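Local coordinates for DPS family protein (Vibrio cholerae O1 biovar El Tor, PDB 3IQ1) that belongs to the Dps family of ferritin-like diiron-carboxylate proteins, assembles as a dodecamer and probably binds and oxidises iron, at the interface of chains A and B and the interface of chains A and C. Coordinates in Å, arbitrary orientation; residue numbers count along the deposited sequence, not the author numbering. Chains: chain A/B/C, DPS family protein.

Contact 1: the interface of chains A and B. Residues chain A 34, 38, 64, 67-68; chain B 34, 38, 60, 64.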
loop_
_atom_site.group_PDB
_atom_site.type_symbol
_atom_site.label_atom_id
_atom_site.label_comp_id
_atom_site.label_asym_id
_atom_site.label_seq_id
_atom_site.Cartn_x
_atom_site.Cartn_y
_atom_site.Cartn_z
ATOM N N TYR A 34 -15.145 9.241 27.316
ATOM C CA TYR A 34 -14.807 9.620 25.970
ATOM C C TYR A 34 -15.028 11.133 25.790
ATOM O O TYR A 34 -14.174 11.811 25.222
ATOM C CB TYR A 34 -15.652 8.806 24.994
ATOM C CG TYR A 34 -15.582 9.329 23.574
ATOM C CD1 TYR A 34 -14.594 8.875 22.700
ATOM C CD2 TYR A 34 -16.500 10.237 23.094
ATOM C CE1 TYR A 34 -14.524 9.303 21.410
ATOM C CE2 TYR A 34 -16.439 10.672 21.761
ATOM C CZ TYR A 34 -15.428 10.218 20.945
ATOM O OH TYR A 34 -15.307 10.651 19.642
ATOM N N ARG A 38 -12.297 13.917 24.750
ATOM C CA ARG A 38 -12.432 14.870 23.623
ATOM C C ARG A 38 -12.152 16.279 24.079
ATOM O O ARG A 38 -11.374 17.026 23.444
ATOM C CB ARG A 38 -13.833 14.772 22.982
ATOM C CG ARG A 38 -14.063 13.436 22.296
ATOM C CD ARG A 38 -13.587 13.432 20.895
ATOM N NE ARG A 38 -14.661 13.845 19.948
ATOM C CZ ARG A 38 -14.465 14.052 18.673
ATOM N NH1 ARG A 38 -13.255 13.910 18.167
ATOM N NH2 ARG A 38 -15.467 14.372 17.867
ATOM N N GLN A 64 -13.511 4.831 21.544
ATOM C CA GLN A 64 -14.654 4.762 20.632
ATOM C C GLN A 64 -14.848 3.342 20.107
ATOM O O GLN A 64 -15.994 2.866 19.974
ATOM C CB GLN A 64 -14.419 5.680 19.444
ATOM C CG GLN A 64 -15.548 5.675 18.458
ATOM C CD GLN A 64 -16.515 6.787 18.771
ATOM O OE1 GLN A 64 -17.060 6.866 19.870
ATOM N NE2 GLN A 64 -16.705 7.679 17.808
ATOM N N ILE A 67 -16.438 1.350 22.850
ATOM C CA ILE A 67 -17.842 1.701 22.941
ATOM C C ILE A 67 -18.693 0.886 21.934
ATOM O O ILE A 67 -19.790 0.332 22.295
ATOM C CB ILE A 67 -18.062 3.195 22.791
ATOM C CG1 ILE A 67 -17.594 3.926 24.066
ATOM C CG2 ILE A 67 -19.540 3.481 22.409
ATOM C CD1 ILE A 67 -17.371 5.439 23.892
ATOM N N ASP A 68 -18.199 0.822 20.682
ATOM C CA ASP A 68 -18.910 0.112 19.630
ATOM C C ASP A 68 -19.046 -1.373 20.023
ATOM O O ASP A 68 -20.132 -2.001 19.906
ATOM C CB ASP A 68 -18.090 0.181 18.348
ATOM C CG ASP A 68 -17.845 1.602 17.835
ATOM O OD1 ASP A 68 -18.493 2.511 18.384
ATOM O OD2 ASP A 68 -16.991 1.824 16.888
ATOM N N TYR B 34 -25.433 12.886 16.066
ATOM C CA TYR B 34 -24.469 11.812 16.043
ATOM C C TYR B 34 -24.906 10.659 16.964
ATOM O O TYR B 34 -24.821 9.481 16.603
ATOM C CB TYR B 34 -23.073 12.345 16.437
ATOM C CG TYR B 34 -22.058 11.264 16.689
ATOM C CD1 TYR B 34 -21.335 10.729 15.624
ATOM C CD2 TYR B 34 -21.808 10.787 17.965
ATOM C CE1 TYR B 34 -20.362 9.742 15.831
ATOM C CE2 TYR B 34 -20.855 9.772 18.178
ATOM C CZ TYR B 34 -20.161 9.249 17.107
ATOM O OH TYR B 34 -19.227 8.248 17.299
ATOM N N ARG B 38 -25.780 6.842 15.924
ATOM C CA ARG B 38 -25.165 5.680 16.540
ATOM C C ARG B 38 -26.205 4.684 16.980
ATOM O O ARG B 38 -26.062 3.472 16.777
ATOM C CB ARG B 38 -24.296 6.076 17.739
ATOM C CG ARG B 38 -23.017 6.682 17.333
ATOM C CD ARG B 38 -22.075 5.583 17.106
ATOM N NE ARG B 38 -21.113 5.504 18.201
ATOM C CZ ARG B 38 -20.133 4.653 18.216
ATOM N NH1 ARG B 38 -20.022 3.818 17.206
ATOM N NH2 ARG B 38 -19.230 4.658 19.201
ATOM N N TYR B 60 -22.382 8.319 10.593
ATOM C CA TYR B 60 -21.928 8.865 11.889
ATOM C C TYR B 60 -20.398 9.113 11.881
ATOM O O TYR B 60 -19.932 9.988 12.581
ATOM C CB TYR B 60 -22.396 8.087 13.119
ATOM C CG TYR B 60 -21.810 6.716 13.390
ATOM C CD1 TYR B 60 -20.481 6.572 13.732
ATOM C CD2 TYR B 60 -22.622 5.599 13.448
ATOM C CE1 TYR B 60 -19.939 5.327 14.049
ATOM C CE2 TYR B 60 -22.100 4.386 13.763
ATOM C CZ TYR B 60 -20.760 4.253 14.054
ATOM O OH TYR B 60 -20.240 3.008 14.375
ATOM N N GLN B 64 -18.707 12.648 12.890
ATOM C CA GLN B 64 -17.684 12.726 13.901
ATOM C C GLN B 64 -16.543 13.625 13.429
ATOM O O GLN B 64 -16.025 14.422 14.237
ATOM C CB GLN B 64 -17.130 11.331 14.151
ATOM C CG GLN B 64 -16.030 11.287 15.158
ATOM C CD GLN B 64 -16.564 11.293 16.549
ATOM O OE1 GLN B 64 -17.715 11.668 16.806
ATOM N NE2 GLN B 64 -15.741 10.844 17.471
#
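B:Arg38 reaches from helix 13-43 of its chain to A:Asp68 on helix 49-76 of the partner. This is the two-fold dimer interface of the ferritin-like bundle. In Dps proteins the ferroxidase centre is built across this interface, and A:Asp68 lies at a position that usually supplies one of its carboxylate ligands. From CB, the arginine runs along its own chain before crossing. CG packs over one face of the B:Tyr34 ring, near its rim. CD sits over the centre of the B:Tyr60 ring, 3.4 Å above its plane. Bends at chi2 (-86°) and chi3 (-106°) then turn the guanidinium toward chain A. NH1 makes a weak hydrogen bond of 3.0 Å to the phenol OH of B:Tyr60. NH1 and NH2 both face OD1 of A:Asp68 in a salt bridge. The modelled distances are too short to trust. As placed, the carboxylate and guanidinium planes are nearly perpendicular (82°). NH2 also touches CG2 of A:Ile67 at 3.4 Å.

Beside this pair, NE2 of A:Gln64 donates to the phenol OH of B:Tyr34 at 2.6 Å. The bond is bent, and the oxygen lies well out of the amide plane. The reciprocal pair, A:Tyr34 with B:Gln64, is modelled too close to interpret. The guanidinium of A:Arg38 stacks on the B:Gln64 amide, the planes nearly parallel, with NE2 of B:Gln64 3.5 Å above the guanidinium plane and over its centre.

Contact 2: the interface of chains A and B. Residues chain A 39, 43, 97-99; chain B 80, 83-84.
Two loops of the Dps dimer meet here. The loop between helices 85-91 and 103-131 of chain A presents A:Thr98 and A:Asp99. The loop before helix 85-91 of chain B presents B:Arg80 and B:His83. The arginine grips the carboxylate side-on with two nitrogens, forming a salt bridge. NE donates to OD1 of A:Asp99 at 2.8 Å, on the syn side of that oxygen. NH2 donates to OD2 of A:Asp99 at 2.9 Å, also from the syn side but 30° out of the carboxylate plane. The B:Arg80 chain is extended from CG to NE, which carries the guanidinium across to the acid.

B:His83 points from the same loop as B:Arg80 into chain A. Its NE2 accepts the backbone N-H of A:Asp99 at 3.0 Å, in the ring plane and nearly straight. This would place any single ring proton on ND1. OD1 of A:Asn43, at the end of helix 13-43, stands over the centre of the imidazole, 3.3 Å from NE2 of B:His83. CE1 of this imidazole lies over one face of the B:Arg80 guanidinium, toward its rim. A:Thr98 packs beside the ring, with its CB 3.4 Å from NE2 of B:His83. Its methyl CG2 meets CB of B:Ser84 at 3.8 Å.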
loop_
_atom_site.group_PDB
_atom_site.type_symbol
_atom_site.label_atom_id
_atom_site.label_comp_id
_atom_site.label_asym_id
_atom_site.label_seq_id
_atom_site.Cartn_x
_atom_site.Cartn_y
_atom_site.Cartn_z
ATOM N N GLY A 39 -12.715 16.641 25.218
ATOM C CA GLY A 39 -12.437 17.926 25.788
ATOM C C GLY A 39 -10.961 18.134 26.119
ATOM O O GLY A 39 -10.393 19.230 25.933
ATOM N N ASN A 43 -8.936 21.243 24.488
ATOM C CA ASN A 43 -8.648 22.369 25.369
ATOM C C ASN A 43 -7.240 22.494 25.931
ATOM O O ASN A 43 -6.940 23.452 26.612
ATOM C CB ASN A 43 -9.620 22.363 26.543
ATOM C CG ASN A 43 -11.073 22.462 26.093
ATOM O OD1 ASN A 43 -11.965 21.825 26.673
ATOM N ND2 ASN A 43 -11.328 23.282 25.102
ATOM N N HIS A 97 -16.079 16.239 33.134
ATOM C CA HIS A 97 -14.905 17.038 33.471
ATOM C C HIS A 97 -14.700 18.041 32.383
ATOM O O HIS A 97 -14.416 17.668 31.251
ATOM C CB HIS A 97 -13.690 16.137 33.579
ATOM C CG HIS A 97 -12.467 16.806 34.135
ATOM N ND1 HIS A 97 -11.237 16.172 34.188
ATOM C CD2 HIS A 97 -12.277 18.051 34.632
ATOM C CE1 HIS A 97 -10.355 16.994 34.737
ATOM N NE2 HIS A 97 -10.954 18.139 35.012
ATOM N N THR A 98 -14.948 19.309 32.703
ATOM C CA THR A 98 -14.859 20.392 31.709
ATOM C C THR A 98 -13.734 21.333 32.073
ATOM O O THR A 98 -13.363 21.447 33.251
ATOM C CB THR A 98 -16.181 21.108 31.569
ATOM O OG1 THR A 98 -16.574 21.631 32.848
ATOM C CG2 THR A 98 -17.293 20.151 31.036
ATOM N N ASP A 99 -13.254 22.058 31.060
ATOM C CA ASP A 99 -12.283 23.120 31.180
ATOM C C ASP A 99 -10.989 22.662 31.838
ATOM O O ASP A 99 -10.351 23.394 32.587
ATOM C CB ASP A 99 -12.923 24.316 31.869
ATOM C CG ASP A 99 -14.118 24.819 31.107
ATOM O OD1 ASP A 99 -13.940 25.289 29.972
ATOM O OD2 ASP A 99 -15.221 24.756 31.671
ATOM N N ARG B 80 -14.669 29.057 23.499
ATOM C CA ARG B 80 -14.702 27.808 24.220
ATOM C C ARG B 80 -15.729 26.906 23.560
ATOM O O ARG B 80 -16.898 27.235 23.585
ATOM C CB ARG B 80 -15.181 28.114 25.635
ATOM C CG ARG B 80 -15.396 26.927 26.546
ATOM C CD ARG B 80 -16.078 27.330 27.823
ATOM N NE ARG B 80 -16.225 26.206 28.748
ATOM C CZ ARG B 80 -17.230 25.337 28.737
ATOM N NH1 ARG B 80 -18.183 25.382 27.814
ATOM N NH2 ARG B 80 -17.242 24.382 29.638
ATOM N N HIS B 83 -18.328 21.089 25.500
ATOM C CA HIS B 83 -17.692 19.776 25.585
ATOM C C HIS B 83 -18.243 18.893 26.699
ATOM O O HIS B 83 -17.535 18.164 27.375
ATOM C CB HIS B 83 -16.167 19.910 25.599
ATOM C CG HIS B 83 -15.616 20.733 26.716
ATOM N ND1 HIS B 83 -15.722 22.112 26.733
ATOM C CD2 HIS B 83 -14.970 20.384 27.847
ATOM C CE1 HIS B 83 -15.130 22.570 27.822
ATOM N NE2 HIS B 83 -14.655 21.551 28.513
ATOM N N SER B 84 -19.563 18.944 26.884
ATOM C CA SER B 84 -20.216 18.058 27.854
ATOM C C SER B 84 -21.587 17.713 27.321
ATOM O O SER B 84 -22.230 18.559 26.666
ATOM C CB SER B 84 -20.361 18.705 29.225
ATOM O OG SER B 84 -21.156 19.893 29.212
#

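Contact 3: the interface of chains A and B. Residues chain A 83-86; chain B 35, 89, 96, 98.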
loop_
_atom_site.group_PDB
_atom_site.type_symbol
_atom_site.label_atom_id
_atom_site.label_comp_id
_atom_site.label_asym_id
_atom_site.label_seq_id
_atom_site.Cartn_x
_atom_site.Cartn_y
_atom_site.Cartn_z
ATOM N N HIS A 83 -28.354 4.441 24.663
ATOM C CA HIS A 83 -27.988 5.166 23.439
ATOM C C HIS A 83 -28.504 6.611 23.434
ATOM O O HIS A 83 -28.881 7.159 22.390
ATOM C CB HIS A 83 -28.347 4.404 22.146
ATOM C CG HIS A 83 -29.813 4.083 21.998
ATOM N ND1 HIS A 83 -30.425 3.069 22.710
ATOM C CD2 HIS A 83 -30.763 4.617 21.194
ATOM C CE1 HIS A 83 -31.691 2.970 22.325
ATOM N NE2 HIS A 83 -31.928 3.908 21.414
ATOM N N SER A 84 -28.479 7.224 24.604
ATOM C CA SER A 84 -28.773 8.665 24.721
ATOM C C SER A 84 -27.833 9.259 25.782
ATOM O O SER A 84 -27.534 8.601 26.782
ATOM C CB SER A 84 -30.204 8.913 25.132
ATOM O OG SER A 84 -30.524 8.362 26.388
ATOM N N PHE A 85 -27.409 10.500 25.540
ATOM C CA PHE A 85 -26.686 11.283 26.547
ATOM C C PHE A 85 -27.419 11.335 27.903
ATOM O O PHE A 85 -26.834 11.171 28.950
ATOM C CB PHE A 85 -26.559 12.739 26.060
ATOM C CG PHE A 85 -25.675 12.948 24.830
ATOM C CD1 PHE A 85 -24.747 11.999 24.384
ATOM C CD2 PHE A 85 -25.715 14.145 24.165
ATOM C CE1 PHE A 85 -23.934 12.229 23.279
ATOM C CE2 PHE A 85 -24.888 14.372 23.101
ATOM C CZ PHE A 85 -24.003 13.415 22.645
ATOM N N SER A 86 -28.740 11.519 27.880
ATOM C CA SER A 86 -29.457 11.621 29.132
ATOM C C SER A 86 -29.413 10.302 29.890
ATOM O O SER A 86 -29.269 10.332 31.087
ATOM C CB SER A 86 -30.876 12.108 28.926
ATOM O OG SER A 86 -31.589 11.219 28.123
HETATM N N MSE B 35 -25.315 10.988 18.179
HETATM C CA MSE B 35 -25.738 9.970 19.162
HETATM C C MSE B 35 -26.942 9.227 18.633
HETATM O O MSE B 35 -26.982 8.012 18.700
HETATM C CB MSE B 35 -26.118 10.638 20.476
HETATM C CG MSE B 35 -26.337 9.704 21.634
HETATM SE SE MSE B 35 -24.709 8.628 22.063
HETATM C CE MSE B 35 -25.120 7.104 21.300
ATOM N N LEU B 89 -27.207 19.003 25.592
ATOM C CA LEU B 89 -28.637 18.750 25.757
ATOM C C LEU B 89 -29.326 20.059 26.062
ATOM O O LEU B 89 -30.477 20.253 25.717
ATOM C CB LEU B 89 -28.894 17.724 26.865
ATOM C CG LEU B 89 -28.591 16.235 26.540
ATOM C CD1 LEU B 89 -28.698 15.374 27.841
ATOM C CD2 LEU B 89 -29.484 15.721 25.392
ATOM N N GLU B 96 -33.283 14.036 21.315
ATOM C CA GLU B 96 -32.867 12.628 21.403
ATOM C C GLU B 96 -33.915 11.709 20.775
ATOM O O GLU B 96 -35.132 11.897 20.976
ATOM C CB GLU B 96 -32.652 12.237 22.861
ATOM C CG GLU B 96 -31.606 13.084 23.565
ATOM C CD GLU B 96 -31.297 12.577 24.961
ATOM O OE1 GLU B 96 -32.256 12.399 25.732
ATOM O OE2 GLU B 96 -30.108 12.352 25.297
ATOM N N THR B 98 -34.566 7.771 20.346
ATOM C CA THR B 98 -34.163 6.471 20.811
ATOM C C THR B 98 -35.132 5.387 20.323
ATOM O O THR B 98 -36.293 5.680 19.969
ATOM C CB THR B 98 -34.100 6.423 22.335
ATOM O OG1 THR B 98 -35.359 6.851 22.893
ATOM C CG2 THR B 98 -33.016 7.342 22.891
HETATM O O HOH W 1 -28.380 11.811 23.234
#
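B:Glu96 takes hold of the start of helix 85-91 in chain A through both carboxylate oxygens. OE2 accepts the backbone N-H of A:Ser86 at 3.0 Å. OE1 accepts the side-chain OG of A:Ser86 at 2.7 Å. Each oxygen uses its syn lone pair, so the two bonds fix the turn of the carboxylate. The glutamate chain is extended beyond CG, and this carries the acid to the helix end. OG of A:Ser86 lies between its backbone N and carbonyl carbon (chi1 61°), on the side that meets OE1.

A water adds an indirect link. It lies 2.8 Å from the backbone N of A:Phe85 and 2.7 Å from OE2 of B:Glu96. The acid sits at the helix N-terminus, where the dipole would be expected to stabilise its negative charge.

Apolar packing flanks these bonds. CB of A:Phe85 touches CD1 of B:Leu89 at 3.8 Å. Farther out, CE1 of the A:Phe85 ring meets CG and SE of the selenomethionine B:Met35, both at 3.9 Å. CE of B:Met35 lies near the carbonyl of A:His83.

In the fold, the short helix 85-91 of one chain is thus set against helix 13-43, helix 85-91 and the loop after it in the other chain, within the two-fold dimer.

Contact 4: the interface of chains A and C. Residues chain A 152-153, 156; chain C 42, 44, 49-50, 53.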
loop_
_atom_site.group_PDB
_atom_site.type_symbol
_atom_site.label_atom_id
_atom_site.label_comp_id
_atom_site.label_asym_id
_atom_site.label_seq_id
_atom_site.Cartn_x
_atom_site.Cartn_y
_atom_site.Cartn_z
ATOM N N TRP A 152 -0.178 2.212 33.371
ATOM C CA TRP A 152 1.246 2.288 33.662
ATOM C C TRP A 152 1.872 3.482 32.935
ATOM O O TRP A 152 2.579 4.321 33.542
ATOM C CB TRP A 152 1.951 0.963 33.276
ATOM C CG TRP A 152 3.369 1.174 32.842
ATOM C CD1 TRP A 152 4.386 1.736 33.583
ATOM C CD2 TRP A 152 3.923 0.904 31.569
ATOM N NE1 TRP A 152 5.510 1.872 32.832
ATOM C CE2 TRP A 152 5.284 1.336 31.600
ATOM C CE3 TRP A 152 3.431 0.345 30.400
ATOM C CZ2 TRP A 152 6.104 1.212 30.524
ATOM C CZ3 TRP A 152 4.273 0.196 29.343
ATOM C CH2 TRP A 152 5.597 0.644 29.401
HETATM N N MSE A 153 1.590 3.602 31.650
HETATM C CA MSE A 153 2.156 4.685 30.838
HETATM C C MSE A 153 1.722 6.090 31.310
HETATM O O MSE A 153 2.549 6.994 31.419
HETATM C CB MSE A 153 1.798 4.496 29.391
HETATM C CG MSE A 153 2.327 3.227 28.811
HETATM SE SE MSE A 153 2.076 3.026 26.914
HETATM C CE MSE A 153 3.520 1.914 26.741
ATOM N N ALA A 156 3.474 6.890 34.420
ATOM C CA ALA A 156 4.910 7.123 34.218
ATOM C C ALA A 156 5.119 8.573 33.808
ATOM O O ALA A 156 6.030 9.253 34.304
ATOM C CB ALA A 156 5.465 6.196 33.170
ATOM N N TRP C 42 12.449 0.992 28.447
ATOM C CA TRP C 42 11.534 0.446 29.469
ATOM C C TRP C 42 11.380 1.355 30.692
ATOM O O TRP C 42 10.258 1.514 31.191
ATOM C CB TRP C 42 11.977 -0.917 29.932
ATOM C CG TRP C 42 11.880 -1.976 28.893
ATOM C CD1 TRP C 42 10.957 -2.089 27.911
ATOM C CD2 TRP C 42 12.770 -3.084 28.738
ATOM N NE1 TRP C 42 11.194 -3.208 27.159
ATOM C CE2 TRP C 42 12.295 -3.841 27.656
ATOM C CE3 TRP C 42 13.903 -3.525 29.429
ATOM C CZ2 TRP C 42 12.935 -4.977 27.211
ATOM C CZ3 TRP C 42 14.550 -4.697 28.997
ATOM C CH2 TRP C 42 14.062 -5.392 27.878
ATOM N N ILE C 44 12.225 4.716 31.468
ATOM C CA ILE C 44 12.007 6.157 31.447
ATOM C C ILE C 44 10.720 6.523 32.217
ATOM O O ILE C 44 9.691 5.820 32.122
ATOM C CB ILE C 44 11.969 6.671 29.981
ATOM C CG1 ILE C 44 11.876 8.189 29.925
ATOM C CG2 ILE C 44 10.782 6.055 29.164
ATOM C CD1 ILE C 44 13.066 9.030 30.558
ATOM N N PHE C 49 8.164 10.758 28.956
ATOM C CA PHE C 49 7.860 9.367 28.740
ATOM C C PHE C 49 7.534 8.989 27.277
ATOM O O PHE C 49 8.157 8.093 26.751
ATOM C CB PHE C 49 6.749 8.875 29.641
ATOM C CG PHE C 49 6.450 7.449 29.430
ATOM C CD1 PHE C 49 7.256 6.506 29.988
ATOM C CD2 PHE C 49 5.397 7.048 28.646
ATOM C CE1 PHE C 49 7.014 5.149 29.796
ATOM C CE2 PHE C 49 5.176 5.731 28.402
ATOM C CZ PHE C 49 5.996 4.764 28.957
ATOM N N PHE C 50 6.526 9.589 26.678
ATOM C CA PHE C 50 6.079 9.118 25.354
ATOM C C PHE C 50 7.130 9.388 24.302
ATOM O O PHE C 50 7.426 8.529 23.456
ATOM C CB PHE C 50 4.730 9.752 24.965
ATOM C CG PHE C 50 3.600 9.317 25.858
ATOM C CD1 PHE C 50 3.202 8.011 25.868
ATOM C CD2 PHE C 50 2.969 10.233 26.686
ATOM C CE1 PHE C 50 2.156 7.591 26.698
ATOM C CE2 PHE C 50 1.937 9.834 27.513
ATOM C CZ PHE C 50 1.561 8.517 27.529
ATOM N N HIS C 53 10.249 7.103 25.155
ATOM C CA HIS C 53 9.953 5.681 25.001
ATOM C C HIS C 53 10.019 5.385 23.484
ATOM O O HIS C 53 10.625 4.401 23.039
ATOM C CB HIS C 53 8.554 5.434 25.639
ATOM C CG HIS C 53 8.043 4.040 25.611
ATOM N ND1 HIS C 53 8.486 3.060 26.479
ATOM C CD2 HIS C 53 7.049 3.475 24.888
ATOM C CE1 HIS C 53 7.818 1.943 26.249
ATOM N NE2 HIS C 53 6.948 2.155 25.284
#
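C:Phe49 inserts its ring against A:Trp152, A:Met153 and A:Ala156 near the C-terminal end of helix 134-158. The contact joins neighbouring subunits of a Dps dodecamer outside the two-fold dimer, and may belong to one of the shell's three-fold contacts. Different ring atoms serve different partners. CD1 of C:Phe49 meets CB of A:Ala156 at 3.7 Å. At the opposite corner of the ring, CE2 of C:Phe49 meets CB of the selenomethionine A:Met153 at 3.7 Å. The far carbon CZ of C:Phe49 touches CZ2 of A:Trp152 at 3.9 Å. The two aromatic side chains approach at about a right angle.

A:Met153 extends past this ring, and its CE reaches NE2 of C:His53 at 3.7 Å. CH2 of A:Trp152 also approaches CE1 of C:His53, at 4.1 Å. C:Phe50 lies farther out, with CE1 near CB of A:Met153.

Behind the first shell, both sides support their own groups. CG of A:Met153 lies 3.4 Å above the A:Trp152 ring plane, near the rim. CB of C:His53 sits over the centre of the C:Phe49 ring, one helical turn along helix 49-76. CG of C:Phe49 points away from its backbone N (chi1 -179°), which leans the ring along the helix toward C:His53. C:His53 occupies a position that in the Dps family commonly contributes to the ferroxidase centre.

Contacts 1, 2 and 3 all belong to the two-fold A-B dimer. Contact 1 lies about 16 Å from contact 2 and 12 Å from contact 3, measured between the centres of their C-alpha atoms. Contacts 2 and 3 are about 19 Å apart and share residues 83, 84 and 98 with the chains exchanged. Helix 13-43 runs through all three. Contact 4 joins A to C and lies about 28 Å from contact 1. Helix 49-76 serves both contacts 1 and 4, so one helix links dimer formation to assembly of the twelve-subunit shell, and carries likely ferroxidase positions.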